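Local structure of esterase (Uncultured bacterium, 5EGN) at residues D7-Y12 with D60-G65; E18-V23 with R86-G91; G33-Q38 with S250-L255; A99-L104 with W193-R198; L145-V150 with V164-F169. The protein hydrolyses carboxylic esters and degrades N-acyl homoserine lactones, the signal molecules of bacterial quorum sensing. The protein carries 2 engineered substitutions. One frame throughout, in Å; residues are numbered along the deposited sequence.

Interaction 1. Residues D7-Y12 with D60-G65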
# COMPACT_ATOMS: atom_id res chain seq x y z
N ASP A 7 8.68 13.28 -21.42
CA ASP A 7 9.14 12.91 -22.75
C ASP A 7 8.29 11.78 -23.34
O ASP A 7 8.80 10.92 -24.07
CB ASP A 7 10.61 12.52 -22.72
CG ASP A 7 11.34 12.84 -24.02
OD1 ASP A 7 10.70 12.86 -25.09
OD2 ASP A 7 12.57 13.08 -23.96
N GLY A 8 7.00 11.79 -23.01
CA GLY A 8 6.07 10.80 -23.52
C GLY A 8 5.84 9.63 -22.59
O GLY A 8 5.03 8.75 -22.89
N VAL A 9 6.56 9.59 -21.46
CA VAL A 9 6.39 8.49 -20.51
C VAL A 9 5.64 8.94 -19.26
O VAL A 9 6.09 9.84 -18.54
CB VAL A 9 7.76 7.90 -20.09
CG1 VAL A 9 7.56 6.76 -19.10
CG2 VAL A 9 8.52 7.43 -21.31
N LYS A 10 4.49 8.32 -19.01
CA LYS A 10 3.66 8.67 -17.85
C LYS A 10 4.22 8.09 -16.56
O LYS A 10 4.39 6.88 -16.42
CB LYS A 10 2.23 8.18 -18.03
CG LYS A 10 1.61 8.48 -19.39
CD LYS A 10 0.17 7.99 -19.44
CE LYS A 10 -0.24 7.63 -20.86
NZ LYS A 10 0.50 6.43 -21.35
N ILE A 11 4.50 8.97 -15.60
CA ILE A 11 4.93 8.58 -14.27
C ILE A 11 3.78 8.79 -13.28
O ILE A 11 3.28 9.91 -13.14
CB ILE A 11 6.15 9.40 -13.81
CG1 ILE A 11 7.27 9.29 -14.84
CG2 ILE A 11 6.62 8.92 -12.44
CD1 ILE A 11 7.70 7.87 -15.12
N TYR A 12 3.38 7.72 -12.62
CA TYR A 12 2.34 7.82 -11.60
C TYR A 12 2.94 8.24 -10.27
O TYR A 12 4.04 7.84 -9.91
CB TYR A 12 1.58 6.50 -11.44
CG TYR A 12 0.40 6.62 -10.50
CD1 TYR A 12 -0.84 7.02 -10.96
CD2 TYR A 12 0.54 6.34 -9.14
CE1 TYR A 12 -1.92 7.14 -10.11
CE2 TYR A 12 -0.53 6.46 -8.28
CZ TYR A 12 -1.76 6.85 -8.77
OH TYR A 12 -2.83 6.97 -7.92
N ASP A 60 4.07 4.16 -16.87
CA ASP A 60 4.35 3.59 -18.18
C ASP A 60 5.57 2.69 -18.12
O ASP A 60 6.45 2.88 -17.28
CB ASP A 60 4.56 4.69 -19.22
CG ASP A 60 3.27 5.17 -19.84
OD1 ASP A 60 2.21 4.59 -19.53
OD2 ASP A 60 3.31 6.12 -20.65
N LYS A 61 5.61 1.70 -19.01
CA LYS A 61 6.71 0.75 -19.02
C LYS A 61 7.30 0.62 -20.42
O LYS A 61 7.07 -0.38 -21.10
CB LYS A 61 6.24 -0.60 -18.50
CG LYS A 61 5.47 -0.50 -17.19
CD LYS A 61 4.88 -1.82 -16.75
CE LYS A 61 4.18 -1.66 -15.42
NZ LYS A 61 3.10 -0.64 -15.49
N PRO A 62 8.05 1.64 -20.86
CA PRO A 62 8.65 1.65 -22.20
C PRO A 62 9.67 0.53 -22.38
O PRO A 62 10.14 -0.04 -21.39
CB PRO A 62 9.32 3.02 -22.28
CG PRO A 62 9.58 3.40 -20.87
CD PRO A 62 8.43 2.83 -20.09
N ALA A 63 10.01 0.22 -23.62
CA ALA A 63 10.91 -0.87 -23.92
C ALA A 63 12.34 -0.57 -23.45
O ALA A 63 13.05 -1.47 -23.02
CB ALA A 63 10.90 -1.19 -25.40
N THR A 64 12.74 0.69 -23.55
CA THR A 64 14.08 1.11 -23.16
C THR A 64 14.09 2.49 -22.51
O THR A 64 13.14 3.25 -22.64
CB THR A 64 15.04 1.12 -24.36
OG1 THR A 64 14.37 1.67 -25.50
CG2 THR A 64 15.52 -0.28 -24.69
N GLY A 65 15.18 2.80 -21.82
CA GLY A 65 15.34 4.09 -21.18
C GLY A 65 15.28 3.99 -19.67
O GLY A 65 14.50 4.68 -19.02
O HOH W 1 2.33 7.23 -22.81

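Interaction 2. Residues E18-V23 with R86-G91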
# COMPACT_ATOMS: atom_id res chain seq x y z
N GLU A 18 0.52 18.64 3.51
CA GLU A 18 1.18 19.92 3.22
C GLU A 18 2.36 20.19 4.16
O GLU A 18 2.39 19.70 5.29
CB GLU A 18 0.17 21.07 3.33
CG GLU A 18 -0.89 21.08 2.25
CD GLU A 18 -1.89 22.20 2.43
OE1 GLU A 18 -2.50 22.29 3.52
OE2 GLU A 18 -2.07 23.01 1.49
N GLY A 19 3.33 20.97 3.68
CA GLY A 19 4.49 21.32 4.48
C GLY A 19 5.81 21.03 3.78
O GLY A 19 5.92 21.20 2.57
N VAL A 20 6.80 20.61 4.55
CA VAL A 20 8.10 20.23 4.00
C VAL A 20 7.96 18.91 3.25
O VAL A 20 7.56 17.90 3.82
CB VAL A 20 9.17 20.09 5.10
CG1 VAL A 20 10.48 19.59 4.52
CG2 VAL A 20 9.36 21.42 5.81
N PRO A 21 8.28 18.92 1.95
CA PRO A 21 8.06 17.76 1.07
C PRO A 21 8.96 16.57 1.36
O PRO A 21 10.16 16.74 1.59
CB PRO A 21 8.36 18.32 -0.33
CG PRO A 21 8.32 19.82 -0.18
CD PRO A 21 8.81 20.07 1.21
N ILE A 22 8.38 15.38 1.36
CA ILE A 22 9.15 14.14 1.48
C ILE A 22 8.86 13.23 0.30
O ILE A 22 7.71 12.85 0.07
CB ILE A 22 8.83 13.38 2.79
CG1 ILE A 22 9.08 14.27 4.01
CG2 ILE A 22 9.66 12.11 2.88
CD1 ILE A 22 8.75 13.60 5.32
N VAL A 23 9.89 12.86 -0.45
CA VAL A 23 9.70 12.03 -1.63
C VAL A 23 10.13 10.59 -1.40
O VAL A 23 11.31 10.32 -1.13
CB VAL A 23 10.44 12.60 -2.85
CG1 VAL A 23 10.28 11.68 -4.04
CG2 VAL A 23 9.93 13.99 -3.18
N ARG A 86 12.48 22.25 -3.20
CA ARG A 86 13.38 21.24 -2.64
C ARG A 86 12.60 20.20 -1.85
O ARG A 86 11.50 20.48 -1.36
CB ARG A 86 14.43 21.90 -1.75
CG ARG A 86 15.29 22.94 -2.44
CD ARG A 86 16.34 23.50 -1.49
NE ARG A 86 17.12 24.56 -2.11
CZ ARG A 86 18.33 24.40 -2.63
NH1 ARG A 86 18.91 23.20 -2.61
NH2 ARG A 86 18.97 25.43 -3.18
N ALA A 87 13.16 19.01 -1.71
CA ALA A 87 12.45 17.94 -1.03
C ALA A 87 13.38 17.03 -0.21
O ALA A 87 14.58 16.97 -0.44
CB ALA A 87 11.67 17.10 -2.03
N VAL A 88 12.78 16.35 0.76
CA VAL A 88 13.44 15.28 1.50
C VAL A 88 13.30 14.00 0.69
O VAL A 88 12.20 13.60 0.33
CB VAL A 88 12.82 15.08 2.89
CG1 VAL A 88 13.24 13.73 3.48
CG2 VAL A 88 13.19 16.23 3.82
N PHE A 89 14.42 13.34 0.39
CA PHE A 89 14.36 12.15 -0.45
C PHE A 89 14.67 10.87 0.32
O PHE A 89 15.74 10.71 0.90
CB PHE A 89 15.31 12.29 -1.63
CG PHE A 89 14.90 13.36 -2.61
CD1 PHE A 89 13.90 13.11 -3.53
CD2 PHE A 89 15.51 14.60 -2.60
CE1 PHE A 89 13.51 14.09 -4.43
CE2 PHE A 89 15.12 15.58 -3.49
CZ PHE A 89 14.12 15.33 -4.41
N VAL A 90 13.69 9.97 0.30
CA VAL A 90 13.83 8.66 0.93
C VAL A 90 13.90 7.58 -0.14
O VAL A 90 12.89 7.24 -0.77
CB VAL A 90 12.66 8.38 1.88
CG1 VAL A 90 12.88 7.07 2.62
CG2 VAL A 90 12.49 9.52 2.87
N GLY A 91 15.09 7.04 -0.36
CA GLY A 91 15.31 6.07 -1.41
C GLY A 91 15.66 4.68 -0.92
O GLY A 91 16.51 4.51 -0.05

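Interaction 3. Residues G33-Q38 with S250-L255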
# COMPACT_ATOMS: atom_id res chain seq x y z
N GLY A 33 3.30 1.37 -3.29
CA GLY A 33 2.53 0.75 -2.22
C GLY A 33 3.38 0.41 -1.01
O GLY A 33 2.93 0.55 0.12
N ILE A 34 4.62 -0.01 -1.26
CA ILE A 34 5.57 -0.37 -0.20
C ILE A 34 5.71 0.70 0.90
O ILE A 34 6.17 0.39 2.00
CB ILE A 34 6.97 -0.66 -0.80
CG1 ILE A 34 7.81 -1.52 0.16
CG2 ILE A 34 7.70 0.63 -1.14
CD1 ILE A 34 9.14 -1.97 -0.42
N TRP A 35 5.30 1.93 0.61
CA TRP A 35 5.43 3.01 1.58
C TRP A 35 4.16 3.24 2.40
O TRP A 35 4.00 4.31 3.01
CB TRP A 35 5.82 4.31 0.87
CG TRP A 35 7.13 4.23 0.15
CD1 TRP A 35 7.32 4.27 -1.20
CD2 TRP A 35 8.43 4.08 0.74
NE1 TRP A 35 8.66 4.17 -1.48
CE2 TRP A 35 9.36 4.05 -0.31
CE3 TRP A 35 8.89 3.97 2.06
CZ2 TRP A 35 10.73 3.92 -0.09
CZ3 TRP A 35 10.25 3.84 2.27
CH2 TRP A 35 11.16 3.81 1.20
N TYR A 36 3.27 2.25 2.42
CA TYR A 36 1.95 2.39 3.03
C TYR A 36 2.02 2.85 4.48
O TYR A 36 1.24 3.70 4.91
CB TYR A 36 1.17 1.06 2.96
CG TYR A 36 -0.21 1.14 3.61
CD1 TYR A 36 -1.22 1.88 3.02
CD2 TYR A 36 -0.47 0.51 4.81
CE1 TYR A 36 -2.47 1.98 3.61
CE2 TYR A 36 -1.72 0.60 5.41
CZ TYR A 36 -2.71 1.34 4.81
OH TYR A 36 -3.95 1.44 5.39
N PHE A 37 2.97 2.31 5.24
CA PHE A 37 3.06 2.65 6.65
C PHE A 37 3.80 3.96 6.90
O PHE A 37 3.78 4.48 8.02
CB PHE A 37 3.74 1.53 7.43
CG PHE A 37 2.97 0.25 7.46
CD1 PHE A 37 1.81 0.13 8.20
CD2 PHE A 37 3.41 -0.85 6.74
CE1 PHE A 37 1.10 -1.06 8.22
CE2 PHE A 37 2.71 -2.04 6.75
CZ PHE A 37 1.55 -2.15 7.50
N GLN A 38 4.44 4.50 5.87
CA GLN A 38 5.14 5.78 5.99
C GLN A 38 4.30 6.92 5.44
O GLN A 38 4.24 8.01 6.02
CB GLN A 38 6.49 5.73 5.27
CG GLN A 38 7.56 4.93 5.99
CD GLN A 38 7.35 3.43 5.88
OE1 GLN A 38 7.09 2.91 4.80
NE2 GLN A 38 7.47 2.74 7.01
N SER A 250 7.45 1.19 12.35
CA SER A 250 7.40 2.28 13.32
C SER A 250 8.79 2.82 13.67
O SER A 250 8.97 4.03 13.83
CB SER A 250 6.69 1.83 14.60
OG SER A 250 5.29 1.73 14.39
N GLU A 251 9.76 1.93 13.78
CA GLU A 251 11.13 2.33 14.08
C GLU A 251 11.75 3.12 12.92
O GLU A 251 12.44 4.12 13.14
CB GLU A 251 11.99 1.11 14.42
CG GLU A 251 11.60 0.45 15.73
CD GLU A 251 12.52 -0.69 16.10
OE1 GLU A 251 13.72 -0.62 15.75
OE2 GLU A 251 12.05 -1.65 16.73
N PHE A 252 11.49 2.67 11.70
CA PHE A 252 11.89 3.43 10.52
C PHE A 252 11.24 4.81 10.54
O PHE A 252 11.87 5.80 10.19
CB PHE A 252 11.52 2.69 9.23
CG PHE A 252 11.94 3.42 7.98
CD1 PHE A 252 13.20 3.22 7.44
CD2 PHE A 252 11.08 4.30 7.35
CE1 PHE A 252 13.59 3.89 6.30
CE2 PHE A 252 11.47 4.97 6.20
CZ PHE A 252 12.72 4.76 5.68
N ASN A 253 9.98 4.85 10.97
CA ASN A 253 9.25 6.11 11.08
C ASN A 253 9.87 7.06 12.09
O ASN A 253 9.88 8.27 11.88
CB ASN A 253 7.79 5.84 11.45
CG ASN A 253 6.96 5.36 10.28
OD1 ASN A 253 7.49 4.96 9.25
ND2 ASN A 253 5.64 5.42 10.43
N GLU A 254 10.39 6.51 13.18
CA GLU A 254 11.08 7.31 14.19
C GLU A 254 12.41 7.82 13.66
O GLU A 254 12.80 8.96 13.91
CB GLU A 254 11.30 6.50 15.46
CG GLU A 254 10.01 6.07 16.15
CD GLU A 254 10.26 5.09 17.27
OE1 GLU A 254 11.28 5.25 17.98
OE2 GLU A 254 9.45 4.16 17.44
N LEU A 255 13.12 6.96 12.93
CA LEU A 255 14.40 7.32 12.34
C LEU A 255 14.23 8.45 11.33
O LEU A 255 15.03 9.39 11.29
CB LEU A 255 15.04 6.11 11.68
CG LEU A 255 16.52 6.20 11.31
CD1 LEU A 255 17.36 6.52 12.53
CD2 LEU A 255 16.97 4.90 10.67

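Interaction 4. Residues A99-L104 with W193-R198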
# COMPACT_ATOMS: atom_id res chain seq x y z
N ALA A 99 17.97 8.95 -5.86
CA ALA A 99 18.17 10.10 -4.99
C ALA A 99 19.59 10.66 -5.10
O ALA A 99 19.78 11.88 -5.15
CB ALA A 99 17.87 9.73 -3.54
N MET A 100 20.58 9.77 -5.15
CA MET A 100 21.98 10.19 -5.26
C MET A 100 22.24 10.89 -6.60
O MET A 100 22.87 11.96 -6.65
CB MET A 100 22.91 9.00 -5.08
CG MET A 100 23.03 8.52 -3.64
SD MET A 100 24.27 7.23 -3.37
CE MET A 100 23.42 5.79 -4.02
N GLN A 101 21.76 10.28 -7.68
CA GLN A 101 21.84 10.87 -9.00
C GLN A 101 21.17 12.24 -9.01
O GLN A 101 21.62 13.17 -9.67
CB GLN A 101 21.20 9.96 -10.04
CG GLN A 101 21.58 10.29 -11.47
CD GLN A 101 23.06 10.10 -11.72
OE1 GLN A 101 23.60 9.02 -11.53
NE2 GLN A 101 23.72 11.17 -12.15
N LEU A 102 20.08 12.35 -8.26
CA LEU A 102 19.35 13.60 -8.14
C LEU A 102 20.19 14.65 -7.41
O LEU A 102 20.12 15.84 -7.74
CB LEU A 102 18.02 13.38 -7.41
CG LEU A 102 16.95 14.46 -7.51
CD1 LEU A 102 15.57 13.83 -7.42
CD2 LEU A 102 17.11 15.50 -6.41
N ASN A 103 20.97 14.22 -6.43
CA ASN A 103 21.90 15.11 -5.75
C ASN A 103 23.01 15.57 -6.68
O ASN A 103 23.52 16.68 -6.56
CB ASN A 103 22.50 14.43 -4.52
CG ASN A 103 21.67 14.63 -3.27
OD1 ASN A 103 22.03 15.42 -2.39
ND2 ASN A 103 20.55 13.93 -3.19
N LEU A 104 23.38 14.70 -7.61
CA LEU A 104 24.41 15.02 -8.59
C LEU A 104 23.95 16.03 -9.63
O LEU A 104 24.64 17.02 -9.90
CB LEU A 104 24.89 13.74 -9.29
CG LEU A 104 26.21 13.15 -8.78
CD1 LEU A 104 26.23 13.12 -7.27
CD2 LEU A 104 26.43 11.75 -9.34
N TRP A 193 25.08 1.22 -12.94
CA TRP A 193 25.24 2.58 -12.42
C TRP A 193 26.32 2.64 -11.35
O TRP A 193 26.26 1.93 -10.35
CB TRP A 193 23.91 3.08 -11.86
CG TRP A 193 23.94 4.47 -11.32
CD1 TRP A 193 23.93 5.63 -12.04
CD2 TRP A 193 23.96 4.85 -9.94
NE1 TRP A 193 23.95 6.71 -11.19
CE2 TRP A 193 23.97 6.26 -9.90
CE3 TRP A 193 23.98 4.14 -8.74
CZ2 TRP A 193 23.99 6.97 -8.70
CZ3 TRP A 193 24.00 4.85 -7.55
CH2 TRP A 193 24.01 6.24 -7.54
N ASN A 194 27.31 3.50 -11.57
CA ASN A 194 28.47 3.56 -10.69
C ASN A 194 28.99 4.98 -10.52
O ASN A 194 29.47 5.60 -11.48
CB ASN A 194 29.58 2.65 -11.23
CG ASN A 194 30.68 2.40 -10.22
OD1 ASN A 194 31.02 3.27 -9.42
ND2 ASN A 194 31.26 1.20 -10.27
N ILE A 195 28.91 5.50 -9.30
CA ILE A 195 29.39 6.85 -9.01
C ILE A 195 30.34 6.87 -7.81
O ILE A 195 30.35 7.82 -7.03
CB ILE A 195 28.22 7.82 -8.72
CG1 ILE A 195 27.39 7.34 -7.53
CG2 ILE A 195 27.34 7.97 -9.95
CD1 ILE A 195 26.62 8.45 -6.84
N LYS A 196 31.15 5.82 -7.69
CA LYS A 196 32.12 5.71 -6.60
C LYS A 196 33.02 6.93 -6.49
O LYS A 196 33.32 7.39 -5.39
CB LYS A 196 32.98 4.46 -6.78
CG LYS A 196 32.26 3.14 -6.55
CD LYS A 196 33.17 1.96 -6.86
CE LYS A 196 32.53 0.63 -6.47
NZ LYS A 196 31.85 -0.04 -7.61
N ASP A 197 33.45 7.46 -7.63
CA ASP A 197 34.38 8.58 -7.66
C ASP A 197 33.69 9.92 -7.42
O ASP A 197 34.34 10.92 -7.12
CB ASP A 197 35.12 8.60 -8.99
CG ASP A 197 34.19 8.41 -10.17
OD1 ASP A 197 33.21 7.64 -10.04
OD2 ASP A 197 34.44 9.02 -11.23
N ARG A 198 32.37 9.93 -7.56
CA ARG A 198 31.60 11.17 -7.51
C ARG A 198 30.80 11.31 -6.22
O ARG A 198 30.07 12.28 -6.04
CB ARG A 198 30.68 11.26 -8.73
CG ARG A 198 31.42 11.37 -10.06
CD ARG A 198 30.49 11.18 -11.25
NE ARG A 198 30.25 9.78 -11.56
CZ ARG A 198 29.48 9.36 -12.57
NH1 ARG A 198 28.88 10.24 -13.35
NH2 ARG A 198 29.32 8.06 -12.78

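Interaction 5. Residues L145-V150 with V164-F169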
# COMPACT_ATOMS: atom_id res chain seq x y z
N LEU A 145 17.63 -14.51 -4.60
CA LEU A 145 18.14 -13.22 -4.15
C LEU A 145 17.27 -12.64 -3.04
O LEU A 145 17.77 -12.01 -2.11
CB LEU A 145 18.23 -12.24 -5.32
CG LEU A 145 18.77 -10.84 -5.01
CD1 LEU A 145 19.82 -10.45 -6.04
CD2 LEU A 145 17.65 -9.81 -5.00
N LEU A 146 15.96 -12.86 -3.15
CA LEU A 146 15.01 -12.29 -2.21
C LEU A 146 15.03 -13.00 -0.86
O LEU A 146 14.62 -12.43 0.15
CB LEU A 146 13.60 -12.32 -2.80
CG LEU A 146 13.08 -10.92 -3.09
CD1 LEU A 146 14.11 -10.11 -3.86
CD2 LEU A 146 11.78 -10.98 -3.85
N GLU A 147 15.51 -14.24 -0.84
CA GLU A 147 15.67 -14.94 0.43
C GLU A 147 16.79 -14.34 1.28
O GLU A 147 16.93 -14.67 2.46
CB GLU A 147 15.92 -16.43 0.19
CG GLU A 147 14.64 -17.23 -0.01
CD GLU A 147 14.89 -18.68 -0.36
OE1 GLU A 147 16.07 -19.06 -0.52
OE2 GLU A 147 13.90 -19.44 -0.48
N GLY A 148 17.58 -13.46 0.68
CA GLY A 148 18.63 -12.77 1.41
C GLY A 148 18.29 -11.31 1.66
O GLY A 148 19.12 -10.54 2.13
N ALA A 149 17.04 -10.95 1.36
CA ALA A 149 16.59 -9.56 1.48
C ALA A 149 15.85 -9.31 2.78
O ALA A 149 15.61 -8.16 3.15
CB ALA A 149 15.70 -9.20 0.30
N VAL A 150 15.48 -10.37 3.48
CA VAL A 150 14.78 -10.23 4.75
C VAL A 150 15.52 -10.98 5.86
O VAL A 150 16.16 -12.00 5.61
CB VAL A 150 13.33 -10.75 4.66
CG1 VAL A 150 12.47 -9.77 3.87
CG2 VAL A 150 13.29 -12.13 4.05
N VAL A 164 5.02 -10.93 -0.62
CA VAL A 164 4.61 -9.84 -1.49
C VAL A 164 5.76 -9.41 -2.41
O VAL A 164 5.53 -8.96 -3.53
CB VAL A 164 4.08 -8.62 -0.69
CG1 VAL A 164 5.21 -7.88 0.01
CG2 VAL A 164 3.32 -7.67 -1.60
N MET A 165 6.99 -9.57 -1.94
CA MET A 165 8.14 -9.17 -2.74
C MET A 165 8.39 -10.19 -3.85
O MET A 165 8.79 -9.83 -4.96
CB MET A 165 9.38 -9.00 -1.88
CG MET A 165 10.11 -7.70 -2.14
SD MET A 165 9.06 -6.26 -1.84
CE MET A 165 8.88 -6.35 -0.06
N LYS A 166 8.15 -11.46 -3.55
CA LYS A 166 8.24 -12.50 -4.57
C LYS A 166 7.10 -12.36 -5.56
O LYS A 166 7.22 -12.74 -6.73
CB LYS A 166 8.21 -13.90 -3.93
CG LYS A 166 9.59 -14.42 -3.54
CD LYS A 166 9.53 -15.88 -3.13
CE LYS A 166 10.91 -16.40 -2.74
NZ LYS A 166 10.88 -17.84 -2.35
N ALA A 167 5.99 -11.79 -5.09
CA ALA A 167 4.84 -11.55 -5.95
C ALA A 167 5.08 -10.37 -6.89
O ALA A 167 4.60 -10.37 -8.03
CB ALA A 167 3.61 -11.30 -5.11
N HIS A 168 5.82 -9.37 -6.42
CA HIS A 168 6.06 -8.15 -7.19
C HIS A 168 6.67 -8.39 -8.57
O HIS A 168 6.23 -7.78 -9.55
CB HIS A 168 6.96 -7.20 -6.40
CG HIS A 168 6.21 -6.19 -5.58
ND1 HIS A 168 5.37 -5.26 -6.13
CD2 HIS A 168 6.19 -5.97 -4.24
CE1 HIS A 168 4.85 -4.51 -5.18
NE2 HIS A 168 5.34 -4.91 -4.02
N PHE A 169 7.67 -9.26 -8.66
CA PHE A 169 8.35 -9.47 -9.94
C PHE A 169 7.73 -10.60 -10.75
O PHE A 169 8.13 -10.85 -11.89
CB PHE A 169 9.84 -9.73 -9.73
CG PHE A 169 10.15 -11.02 -9.01
CD1 PHE A 169 10.26 -12.21 -9.71
CD2 PHE A 169 10.36 -11.03 -7.64
CE1 PHE A 169 10.55 -13.39 -9.06
CE2 PHE A 169 10.65 -12.21 -6.99
CZ PHE A 169 10.75 -13.39 -7.69

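Interaction 1. Residues D7-Y12 with D60-G65
Lys10 and Asp60 join the two segments through backbone and side chain at once. Asp60 N donates to Lys10 O over 2.8 Å, a nearly straight bond (170°), and Lys10 N donates in return to Asp60 OD2 at 3.0 Å, reaching that oxygen from above the carboxylate plane. The Lys10 side chain follows the same carboxylate outward. Its CB is 3.5 Å from Asp60 OD2, and CG, beside the backbone N and anti to the carbonyl carbon (chi1 -47°), comes to 3.2 Å from OD2. CD and CE stay close to both Asp60 oxygens, and the bend at chi4 (68°) brings NZ back onto them. There Lys10 NZ forms a salt bridge with the syn lone pair of Asp60 OD2 at 2.9 Å, with a weak bond to OD1 besides. OD2 thus takes two protein donors, and a water that also accepts from Lys10 NZ donates both to OD2 and to Gly8 O. Beside this polar group, Val9 CG1 packs 3.6 Å from Asp60 CB and also touches Pro62 CD. An alanine at Asp60 would keep the CB contact with Val9 but would probably leave the ammonium of Lys10 without its counter-charge and the Lys10 amide without its acceptor. The contact lies at the surface and fastens the loop between strand 47-51 and helix 68-81 to strand 9-16, whose Ile11 packs on Asp74 and Val78 of that helix, while Tyr12 reaches Arg58 of the second subunit.

Interaction 2. Residues E18-V23 with R86-G91
Residues 21-23 and 87-91 run parallel, their axes 4.4 Å apart at closest and 24° from alignment, with Ile22 paired to Val88 and Val23 to Phe89. Three backbone bonds join them: Val88 N to Pro21 O, Val23 N to Val88 O, and Val90 N to Val23 O, the first and last both 2.8 Å long. On the Ile22 face, Ile22 and Val88 lie side by side pointing the same way, and Ile22 CG2 also meets Val90 CG2 at 3.8 Å. The opposite face carries Val23 and Phe89. Val23 CB sits 3.6 Å from Phe89 CD1, and CG2, anti to the carbonyl carbon and beside the backbone N, packs on Ala87 CB at 3.7 Å. Pro21 CB touches the same methyl of Ala87 at 3.9 Å. An alanine in place of Val23 would drop both methyls and would probably open a gap beside Ala87 and the Phe89 ring. Phe89 also touches Val75 and Leu79 of helix 68-81 and Ala99 and Leu102 of helix 94-105. Neighbouring parallel strands with helices packed on them are the core of the alpha/beta hydrolase fold. The end of strand 87-92 holds Gly91, the first residue of a Gly91, Ser93, Gly95 pattern consistent with the nucleophile elbow of that family.

Interaction 3. Residues G33-Q38 with S250-L255
Two amide hydrogen bonds centred on Asn253 carry the polar side of this contact. Asn253 ND2 donates to the backbone Phe37 O at 3.2 Å in an almost perfectly straight bond (178°), with the acceptor in the plane of the Asn253 amide. Its other end, Asn253 OD1, accepts from Gln38 NE2, also at 3.2 Å but along a more bent path (151°). The two amide planes stand nearly perpendicular. With both ends of its amide engaged, Asn253 is held against rotation about chi2. The stronger partner of Gln38 NE2 is Gln245 O in helix 244-247, so this one nitrogen binds segment 33-38 to both that helix and, through Asn253, helix 249-257. Apolar contacts centre on Phe252. Phe252 CG is anti to the backbone N (chi1 -179°), on a side chain directed at segment 33-38, and the ring meets Gln38 CG through CD2 at 3.8 Å. The Gln38 side chain crosses Phe252 at about a right angle, its amide plane turned steeply against the ring. Farther along the ring, Phe252 CE2 comes to 4.3 Å from Trp35 CZ3, while Ile34 CG2 lies over one face of the Trp35 indole. All the residues that touch across this contact are buried. Helix 249-257, near the end of the chain, is thereby joined to the helical turns that follow strand 21-25. Strand 87-92 lies next to both, its Val90 packing on Trp35 and Phe252, and Trp35 sits near the possible nucleophile elbow. From the same turn, Tyr36 OH is hydrogen-bonded to His168 of the second subunit.

Interaction 4. Residues A99-L104 with W193-R198
Trp193 lays the rim of its indole against helix 94-105. Met100 CE lies in the ring plane at the six-membered end, 3.6 Å from Trp193 CH2, and at the other ring Gln101 OE1 accepts from Trp193 NE1. The modelled length of that bond, 2.4 Å, is too short to be taken literally. The Gln101 amide is turned steeply to the indole, 80° between planes. With CG anti to the backbone N (chi1 -163°) and a bend at chi2, the Gln101 chain carries its amide to the indole N-H. Next, Leu104 and Ile195 meet tip to tip, with Leu104 CD2 3.9 Å from Ile195 CG2; Ile195 CD1 also touches Met100 CB at 4.1 Å. Ile195 CG2 lies over one face of the Trp193 ring and one face of the Arg198 guanidinium. Arg198 NH2 is fixed by Asn194 O at 2.8 Å, and an Asx turn, in which Asn194 OD1 accepts from Lys196 N, shapes the chain between. Farther out, Thr120 OG1 accepts from Ile195 N and Lys196 NZ forms a salt bridge with Glu124. The segment 193-198 thus covers helix 94-105 beside helix 68-81, whose Ile68 touches both Trp193 and Gln101.

Interaction 5. Residues L145-V150 with V164-F169
Phe169 carries CG between its own backbone N and carbonyl carbon (chi1 66°), and its ring offers an edge to Leu146, while Lys166, extended beyond CG (chi4 -179°), stretches NZ toward Glu147. One methyl does most of the apolar work. Leu146 CD2 lies near the plane of the Phe169 ring, 3.6 Å from CE2, and touches Met165 CB at 3.7 Å. The same methyl approaches the Met165 carbonyl oxygen and reaches Lys166 CG at 4.1 Å, so it rests against the backbone of helix 159-168 as well as its side chains. Met165, bent at chi2 and chi3, turns its end away from Leu146; its side chain also packs on Phe243. At the outer edge, Glu147 OE2 and Lys166 NZ form a long salt bridge of 3.9 Å, their side chains crossing at a slant. At this separation the pairing is loose. On the Phe169 ring, Lys166 O lies over one face, and the ring stacks with Phe142 one turn before Leu146. A type I turn runs from Leu146 to Ala149. Val164 and Ala167 pack on Tyr36 and Gln44 of the second subunit. These helices lie in the helical region between strands 110-116 and 206-211, where alpha/beta hydrolases commonly insert a cap, and the contact joins two helices consistent with such a cap.

Interactions 1 and 2 both reach the eight-stranded sheet, 1 through strand 9-16 and 2 through strands 21-25 and 87-92, with centres about 23 Å apart. Interaction 2 is the hub, touching both interaction 3 and interaction 4 through strand 87-92. Interactions 3 and 4, about 25 Å apart between centres, lie on opposite sides of the chain's centre. Along the chain, interaction 5 is nested inside the loop closed by interaction 4, and both inside that of interaction 3, which joins early and late parts of the sequence. Interactions 3 and 5 both meet the second subunit, as does one residue of interaction 1, so the sheet's helical flank and the probable cap share the dimer interface.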